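Local structure of adhesin LabA (Helicobacter pylori, 6GMM) at residues A58-L63 and V358-D363; R303-V308 and D363-F368. The protein probably serves as a lectin-like outer-membrane adhesin whose exodomain recognises LacdiNAc-bearing glycans of the gastric mucosa. All coordinates share one frame; numbering follows the deposited sequence.

Contact 1. Residues A58-L63 and V358-D363; sequences AYQAVL and VTNLKD
Leu361 lays its branched end along the backbone of Gln60 and Ala61, while the amide of Gln60 swings over to the CB of Asn360. The leucine is placed by its first torsion: CG stands opposite the backbone N, which carries CD1 to within 3.6 Å of Ala61 N and 3.7 Å of Gln60 CB. The second methyl, CD2, lies on the Ala61 CA side, and Ala61 CB adds a looser apolar touch with CD1 at 4.2 Å. Close approach of the main chains goes with this: Gln60 CA and Leu361 CA are 5.1 Å apart, and Gln60 CB rests 3.7 Å from Leu361 CA. This is antiparallel helix-helix packing in the largely helical exodomain, joining helix 57-76 to helix 354-366; the local axes come within 8.8 Å, with 156° between their directions. Leu64, one turn on in helix 57-76, and Val308 of helix 287-311 also touch the Leu361 side chain. The bend of the Gln60 chain at chi2 (-65°) turns its amide toward Asn360, and OE1 comes to 3.2 Å from Asn360 CB. The two amide planes are inclined by 59°, and a water bridges them, donating to Gln60 OE1 and accepting from Asn360 ND2. On the other end of the same amide, Gln60 NE2 hydrogen-bonds to Lys53 O, so both polar atoms of this buried group have partners and its rotation is fixed from two directions.

Contact 2. Residues R303-V308 and D363-F368; sequences RAQAVV and DSIAHF
Gln305 and Ile365 mark the closest backbone approach of segments 303-308 and 363-368, with their CA atoms 7.2 Å apart. The first segment, part of helix 287-311, is helical throughout; the second is helical at its start and loop or turn at Phe368. The contact is therefore helix-to-helix packing within the helical exodomain, made between helix 287-311 and the C-terminal part of helix 354-366. Across it, Ala304, Gln305 and Val308 all meet one residue, Ile365. Ile365 acts as a single apolar projection: its CA-CB bond is directed at the opposing helix, and CG1 lies opposite the carbonyl carbon (chi1 -66°), carrying CD1 up against Ala304, Gln305 and Val308. There CD1 lies 3.8 Å from Ala304 C and 4.1 Å from Ala304 CB. Val308 comes from the next turn and meets the isoleucine tip to tip, CG2 against CD1 at 3.7 Å. Gln305 approaches differently, crossing Ile365 at about a right angle; its chain is bent at chi2, which brings OE1 to both CD1 and CG2 of Ile365. These are van der Waals contacts of an amide oxygen with methyl groups, at the less buried margin of the patch. Pro57 also touches Ala304 and Ile365, so helix 57-76 contributes to the same hydrophobic cluster. Beyond Ile365, Phe368 packs on helix 32-50, and the carbonyl oxygen of Asp363 receives two donors from His367, on opposite faces of its plane: the backbone N at 2.9 Å, and ring ND1 at 2.8 Å, which sits above the carbonyl plane, 50° out of it.

Both contacts use helix 354-366 and share Asp363, with centres about 6 Å apart, yet they face different partners: helix 57-76 in contact 1 and helix 287-311 in contact 2. The three helices meet where the two interfaces touch, Leu361 CD2 lying 3.7 Å from Val308 CG2 and Ala61 CB 3.9 Å from Ala304 CA. Contact 1 is the more buried, with three of its four touching residues buried against two of four in contact 2, and it combines apolar packing with a water-linked amide pair. Contact 2 lacks such a bridge; methyl packing dominates, and its one amide lies at a partly exposed edge.

Contact 1. Residues A58-L63 and V358-D363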
# COMPACT_ATOMS: atom_id res chain seq x y z
N ALA A 58 -2.08 4.53 -4.92
CA ALA A 58 -0.93 3.69 -5.29
C ALA A 58 0.30 4.63 -5.50
O ALA A 58 1.29 4.54 -4.77
CB ALA A 58 -1.25 2.92 -6.56
N TYR A 59 0.16 5.59 -6.43
CA TYR A 59 1.17 6.60 -6.72
C TYR A 59 1.57 7.38 -5.47
O TYR A 59 2.75 7.47 -5.19
CB TYR A 59 0.67 7.55 -7.81
CG TYR A 59 1.75 8.48 -8.32
CD1 TYR A 59 2.57 8.10 -9.38
CD2 TYR A 59 1.92 9.75 -7.78
CE1 TYR A 59 3.52 8.98 -9.90
CE2 TYR A 59 2.84 10.64 -8.30
CZ TYR A 59 3.68 10.24 -9.33
OH TYR A 59 4.61 11.12 -9.82
N GLN A 60 0.59 7.91 -4.68
CA GLN A 60 0.93 8.64 -3.45
C GLN A 60 1.61 7.71 -2.46
O GLN A 60 2.47 8.17 -1.73
CB GLN A 60 -0.29 9.28 -2.79
CG GLN A 60 -1.05 10.24 -3.70
CD GLN A 60 -0.20 11.43 -4.03
OE1 GLN A 60 0.33 12.09 -3.14
NE2 GLN A 60 -0.02 11.69 -5.31
N ALA A 61 1.26 6.40 -2.44
CA ALA A 61 1.95 5.50 -1.48
C ALA A 61 3.43 5.40 -1.77
O ALA A 61 4.24 5.47 -0.84
CB ALA A 61 1.32 4.11 -1.46
N VAL A 62 3.78 5.30 -3.07
CA VAL A 62 5.15 5.24 -3.58
C VAL A 62 5.83 6.50 -3.14
O VAL A 62 6.81 6.43 -2.41
CB VAL A 62 5.18 5.09 -5.12
CG1 VAL A 62 6.62 5.17 -5.65
CG2 VAL A 62 4.51 3.81 -5.57
N LEU A 63 5.27 7.67 -3.54
CA LEU A 63 5.81 8.99 -3.20
C LEU A 63 6.18 9.14 -1.72
O LEU A 63 7.28 9.61 -1.43
CB LEU A 63 4.79 10.07 -3.60
CG LEU A 63 5.15 10.90 -4.85
CD1 LEU A 63 5.44 10.00 -6.07
CD2 LEU A 63 4.05 11.92 -5.17
N VAL A 358 2.07 12.83 3.01
CA VAL A 358 1.22 12.02 3.90
C VAL A 358 -0.22 12.56 3.85
O VAL A 358 -1.16 11.77 3.75
CB VAL A 358 1.77 11.76 5.34
CG1 VAL A 358 1.82 13.03 6.18
CG2 VAL A 358 0.95 10.68 6.06
N THR A 359 -0.38 13.89 3.79
CA THR A 359 -1.69 14.53 3.64
C THR A 359 -2.30 14.12 2.31
O THR A 359 -3.42 13.63 2.31
CB THR A 359 -1.57 16.05 3.80
OG1 THR A 359 -1.15 16.31 5.14
CG2 THR A 359 -2.89 16.78 3.53
N ASN A 360 -1.55 14.26 1.19
CA ASN A 360 -2.03 13.88 -0.15
C ASN A 360 -2.37 12.40 -0.28
O ASN A 360 -3.31 12.08 -0.98
CB ASN A 360 -1.05 14.32 -1.23
CG ASN A 360 -0.97 15.82 -1.36
OD1 ASN A 360 -1.71 16.57 -0.71
ND2 ASN A 360 -0.06 16.29 -2.20
N LEU A 361 -1.66 11.52 0.45
CA LEU A 361 -1.95 10.09 0.44
C LEU A 361 -3.23 9.78 1.22
O LEU A 361 -4.11 9.07 0.70
CB LEU A 361 -0.74 9.28 0.98
CG LEU A 361 -0.93 7.78 1.25
CD1 LEU A 361 -1.30 6.99 -0.00
CD2 LEU A 361 0.31 7.19 1.84
N LYS A 362 -3.37 10.35 2.45
CA LYS A 362 -4.59 10.12 3.25
C LYS A 362 -5.81 10.66 2.51
O LYS A 362 -6.84 9.96 2.43
CB LYS A 362 -4.48 10.71 4.67
CG LYS A 362 -3.34 10.11 5.54
CD LYS A 362 -3.59 10.23 7.07
CE LYS A 362 -3.61 11.64 7.65
NZ LYS A 362 -2.24 12.18 7.86
N ASP A 363 -5.69 11.88 1.91
CA ASP A 363 -6.75 12.52 1.12
C ASP A 363 -7.14 11.67 -0.08
O ASP A 363 -8.33 11.54 -0.35
CB ASP A 363 -6.35 13.94 0.67
CG ASP A 363 -6.34 15.01 1.76
OD1 ASP A 363 -6.62 14.66 2.94
OD2 ASP A 363 -6.04 16.19 1.45
O HOH W 1 1.67 14.50 -3.39

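Contact 2. Residues R303-V308 and D363-F368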
# COMPACT_ATOMS: atom_id res chain seq x y z
N ARG A 303 -2.52 -1.99 0.85
CA ARG A 303 -1.13 -1.56 0.94
C ARG A 303 -0.96 -0.05 1.08
O ARG A 303 -0.20 0.36 1.95
CB ARG A 303 -0.31 -2.11 -0.24
CG ARG A 303 -0.30 -3.64 -0.27
CD ARG A 303 0.20 -4.26 1.03
NE ARG A 303 -0.10 -5.69 1.07
CZ ARG A 303 0.39 -6.53 1.97
NH1 ARG A 303 0.07 -7.82 1.91
NH2 ARG A 303 1.22 -6.11 2.91
N ALA A 304 -1.67 0.78 0.28
CA ALA A 304 -1.59 2.26 0.39
C ALA A 304 -1.99 2.68 1.82
O ALA A 304 -1.29 3.46 2.44
CB ALA A 304 -2.52 2.92 -0.62
N GLN A 305 -3.07 2.15 2.35
CA GLN A 305 -3.47 2.43 3.73
C GLN A 305 -2.39 1.95 4.74
O GLN A 305 -2.11 2.67 5.71
CB GLN A 305 -4.85 1.80 4.04
CG GLN A 305 -5.40 2.10 5.45
CD GLN A 305 -5.51 3.57 5.83
OE1 GLN A 305 -5.67 4.46 4.99
NE2 GLN A 305 -5.49 3.83 7.13
N ALA A 306 -1.75 0.77 4.50
CA ALA A 306 -0.73 0.24 5.43
C ALA A 306 0.49 1.15 5.48
O ALA A 306 1.15 1.26 6.52
CB ALA A 306 -0.33 -1.16 5.04
N VAL A 307 0.78 1.80 4.35
CA VAL A 307 1.89 2.76 4.24
C VAL A 307 1.57 3.93 5.19
O VAL A 307 2.49 4.36 5.88
CB VAL A 307 2.13 3.23 2.78
CG1 VAL A 307 3.08 4.45 2.74
CG2 VAL A 307 2.66 2.07 1.91
N VAL A 308 0.28 4.39 5.25
CA VAL A 308 -0.15 5.48 6.14
C VAL A 308 0.12 5.08 7.58
O VAL A 308 0.78 5.81 8.33
CB VAL A 308 -1.64 5.90 5.98
CG1 VAL A 308 -2.02 7.02 6.95
CG2 VAL A 308 -1.97 6.31 4.55
N ASP A 363 -5.69 11.88 1.91
CA ASP A 363 -6.75 12.52 1.12
C ASP A 363 -7.14 11.67 -0.08
O ASP A 363 -8.33 11.54 -0.35
CB ASP A 363 -6.35 13.94 0.67
CG ASP A 363 -6.34 15.01 1.76
OD1 ASP A 363 -6.62 14.66 2.94
OD2 ASP A 363 -6.04 16.19 1.45
N SER A 364 -6.15 11.06 -0.79
CA SER A 364 -6.41 10.22 -1.97
C SER A 364 -7.16 8.95 -1.60
O SER A 364 -7.97 8.49 -2.39
CB SER A 364 -5.11 9.89 -2.70
OG SER A 364 -4.54 8.68 -2.23
N ILE A 365 -6.87 8.38 -0.42
CA ILE A 365 -7.54 7.17 0.09
C ILE A 365 -8.99 7.51 0.45
O ILE A 365 -9.91 6.82 0.01
CB ILE A 365 -6.74 6.53 1.25
CG1 ILE A 365 -5.38 6.01 0.73
CG2 ILE A 365 -7.53 5.42 1.96
CD1 ILE A 365 -4.34 5.67 1.81
N ALA A 366 -9.20 8.62 1.18
CA ALA A 366 -10.54 9.10 1.54
C ALA A 366 -11.39 9.39 0.29
O ALA A 366 -12.56 9.01 0.25
CB ALA A 366 -10.45 10.34 2.41
N HIS A 367 -10.79 10.02 -0.74
CA HIS A 367 -11.50 10.32 -1.99
C HIS A 367 -11.75 9.07 -2.81
O HIS A 367 -12.55 9.13 -3.75
CB HIS A 367 -10.77 11.37 -2.81
CG HIS A 367 -10.98 12.77 -2.32
ND1 HIS A 367 -10.02 13.43 -1.56
CD2 HIS A 367 -12.03 13.61 -2.51
CE1 HIS A 367 -10.51 14.63 -1.31
NE2 HIS A 367 -11.72 14.79 -1.87
N PHE A 368 -11.09 7.94 -2.48
CA PHE A 368 -11.29 6.67 -3.18
C PHE A 368 -12.43 5.80 -2.59
O PHE A 368 -12.64 4.66 -3.04
CB PHE A 368 -9.98 5.87 -3.22
CG PHE A 368 -9.78 5.12 -4.52
CD1 PHE A 368 -9.49 5.80 -5.69
CD2 PHE A 368 -9.82 3.74 -4.55
CE1 PHE A 368 -9.26 5.11 -6.89
CE2 PHE A 368 -9.60 3.04 -5.74
CZ PHE A 368 -9.33 3.73 -6.90